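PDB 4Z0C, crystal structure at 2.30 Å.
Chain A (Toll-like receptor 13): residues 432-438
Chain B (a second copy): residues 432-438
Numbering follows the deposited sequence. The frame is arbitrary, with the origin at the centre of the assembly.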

# COMPACT_ATOMS: atom_id res chain seq x y z
N GLY A 432 0.75 -9.38 14.16
CA GLY A 432 0.44 -8.98 12.81
C GLY A 432 -0.99 -8.55 12.61
O GLY A 432 -1.88 -9.00 13.31
N ASP A 433 -1.20 -7.61 11.68
CA ASP A 433 -2.52 -7.24 11.21
C ASP A 433 -3.40 -6.67 12.33
O ASP A 433 -4.62 -6.77 12.28
N ASN A 434 -2.77 -6.08 13.33
CA ASN A 434 -3.53 -5.32 14.32
C ASN A 434 -3.69 -3.86 13.89
O ASN A 434 -3.71 -3.58 12.69
N ASN A 435 -3.85 -2.95 14.84
CA ASN A 435 -3.99 -1.52 14.54
C ASN A 435 -2.93 -0.71 15.27
O ASN A 435 -3.21 0.39 15.73
N ILE A 436 -1.74 -1.26 15.44
CA ILE A 436 -0.78 -0.60 16.30
C ILE A 436 -0.07 0.51 15.56
O ILE A 436 0.50 0.26 14.48
N ARG A 437 -0.12 1.73 16.11
CA ARG A 437 0.39 2.95 15.45
C ARG A 437 1.76 3.40 15.93
O ARG A 437 2.54 3.95 15.15
N THR A 438 2.05 3.18 17.21
CA THR A 438 3.39 3.47 17.73
C THR A 438 3.89 2.35 18.64
O THR A 438 3.11 1.62 19.25
N GLY B 432 -11.78 9.44 7.72
CA GLY B 432 -10.52 8.95 7.18
C GLY B 432 -9.53 8.55 8.26
O GLY B 432 -9.52 9.11 9.36
N ASP B 433 -8.72 7.56 7.94
CA ASP B 433 -7.55 7.22 8.73
C ASP B 433 -7.90 6.69 10.12
O ASP B 433 -7.12 6.83 11.07
N ASN B 434 -9.07 6.07 10.22
CA ASN B 434 -9.43 5.30 11.40
C ASN B 434 -9.04 3.82 11.27
O ASN B 434 -8.13 3.50 10.51
N ASN B 435 -9.72 2.92 11.98
CA ASN B 435 -9.38 1.49 11.90
C ASN B 435 -10.58 0.66 11.46
O ASN B 435 -10.76 -0.45 11.91
N ILE B 436 -11.41 1.21 10.59
CA ILE B 436 -12.67 0.56 10.27
C ILE B 436 -12.46 -0.52 9.22
O ILE B 436 -11.94 -0.25 8.14
N ARG B 437 -12.86 -1.75 9.55
CA ARG B 437 -12.59 -2.92 8.71
C ARG B 437 -13.81 -3.33 7.90
O ARG B 437 -13.67 -3.86 6.80
N THR B 438 -15.00 -3.13 8.44
CA THR B 438 -16.22 -3.38 7.67
C THR B 438 -17.28 -2.30 7.89
O THR B 438 -17.37 -1.69 8.96

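The contact between the two copies of Toll-like receptor 13 is built around a reciprocal pair of arginines, each reaching across to the other chain. In Arg437(B), NH2 donates a hydrogen bond of 2.8 Å to Asn435(A) OD1 and a second, of 3.2 Å, to Asp433(A) O; NH1 of Arg437(B) donates to that same Asp433(A) O, also at 3.2 Å. One carbonyl is thus held between the two terminal nitrogens, while the amide oxygen takes the remaining direction offered by NH2. Both acceptors lie at the edge of the guanidinium, near its plane, where the N-H groups point.

Arg437(A) repeats the arrangement with small differences in length. Its NH2 lies 2.9 Å from Asp433(B) O and 3.0 Å from Asn435(B) OD1, with good angles to both, whereas the hydrogen bond from Arg437(A) NH1 to Asp433(B) O, at 3.3 Å, is weak. The two arginines adopt the same conformation, chi1 m followed by t at chi2 and chi3, with chi4 near -140°. Their CA-to-CB bonds point toward the opposing stretch, and the extended chain that follows carries each guanidinium to the backbone of the other copy.

Charge adds a looser component. The CA-to-CB bonds of Asp433(A) and Asp433(B) run sideways, but with chi1 t the carboxylates come nearer to the partner. Long salt bridges result, Asp433(A) OD2 to Arg437(B) NH1 and Arg437(A) NH1 to Asp433(B) OD1, each at 3.9 Å. In the second, the oxygen lies well out of the guanidinium plane and no N-H points at it, so the attraction rests on charge alone. The aspartates therefore contribute their closest contacts through main-chain oxygens.

Two waters complete the polar network. Water 1 donates to Asn435(A) O at 2.9 Å and accepts from Asn435(B) ND2 at 2.7 Å, with a weak hydrogen bond from Arg437(A) NE at 3.0 Å. Water 2 is its counterpart: it accepts from Asn435(A) ND2 at 2.8 Å and from Arg437(B) NE at 2.9 Å, and donates to Asn435(B) O at 3.0 Å. Each water thereby ties the asparagine amide of one chain to the backbone and arginine of the other.

At the centre of the packing, the two Asn435 side chains meet. Both point toward the other stretch with chi1 m, bringing Asn435(A) CG to 3.6 Å from Asn435(B) CG, and the backbones are in closest register here, with the two CA atoms 6.7 Å apart. The stretches run in roughly opposite directions, 156° apart, which places each Arg437 across from the partner's Asp433.

Farther out, Asn434 and Ile436 turn away in both chains. Asn434 uses its side-chain amide for hydrogen bonds within the structure beyond this contact, and Ile436, with chi1 m and chi2 t, touches nothing across it. Gly432 and Thr438 lie out of reach, leaving a compact, largely polar contact that buries 352 Å² over both sides.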

# COMPACT_ATOMS: atom_id res chain seq x y z
CB ASP A 433 -3.20 -8.41 10.52
CG ASP A 433 -4.42 -7.99 9.72
OD1 ASP A 433 -4.47 -6.82 9.30
OD2 ASP A 433 -5.34 -8.82 9.55
CB ASN A 434 -2.92 -5.49 15.71
CG ASN A 434 -3.27 -6.85 16.34
OD1 ASN A 434 -4.41 -7.08 16.75
ND2 ASN A 434 -2.30 -7.74 16.44
CB ASN A 435 -5.37 -0.98 14.99
CG ASN A 435 -6.53 -1.64 14.27
OD1 ASN A 435 -6.48 -1.89 13.06
ND2 ASN A 435 -7.60 -1.91 15.01
CB ILE A 436 0.23 -1.58 16.90
CG1 ILE A 436 -0.52 -2.63 17.72
CG2 ILE A 436 1.21 -0.84 17.78
CD1 ILE A 436 0.26 -3.93 17.96
CB ARG A 437 -0.60 4.11 15.54
CG ARG A 437 -1.74 3.95 14.58
CD ARG A 437 -2.84 4.98 14.73
NE ARG A 437 -4.00 4.52 13.97
CZ ARG A 437 -4.81 5.30 13.26
NH1 ARG A 437 -4.61 6.62 13.22
NH2 ARG A 437 -5.82 4.77 12.60
CB THR A 438 3.47 4.80 18.52
OG1 THR A 438 3.14 4.55 19.89
CG2 THR A 438 2.55 5.84 17.95
CB ASP B 433 -6.60 8.43 8.79
CG ASP B 433 -5.22 8.08 9.33
OD1 ASP B 433 -4.85 6.89 9.29
OD2 ASP B 433 -4.51 9.00 9.78
CB ASN B 434 -10.90 5.48 11.72
CG ASN B 434 -11.16 6.82 12.37
OD1 ASN B 434 -10.87 7.02 13.55
ND2 ASN B 434 -11.67 7.75 11.58
CB ASN B 435 -8.95 0.96 13.28
CG ASN B 435 -7.74 1.70 13.83
OD1 ASN B 435 -6.81 2.03 13.09
ND2 ASN B 435 -7.76 1.97 15.13
CB ILE B 436 -13.72 1.61 9.83
CG1 ILE B 436 -13.95 2.62 10.95
CG2 ILE B 436 -15.04 0.97 9.45
CD1 ILE B 436 -14.50 3.91 10.46
CB ARG B 437 -12.07 -4.10 9.53
CG ARG B 437 -10.64 -3.88 10.03
CD ARG B 437 -10.14 -4.96 10.96
NE ARG B 437 -8.98 -4.50 11.72
CZ ARG B 437 -7.90 -5.22 12.01
NH1 ARG B 437 -7.76 -6.48 11.57
NH2 ARG B 437 -6.93 -4.66 12.72
CB THR B 438 -16.84 -4.79 7.94
OG1 THR B 438 -17.64 -4.73 9.12
CG2 THR B 438 -15.79 -5.86 8.14
O HOH W 1 -5.21 2.53 15.81
O HOH W 2 -10.00 -2.68 13.79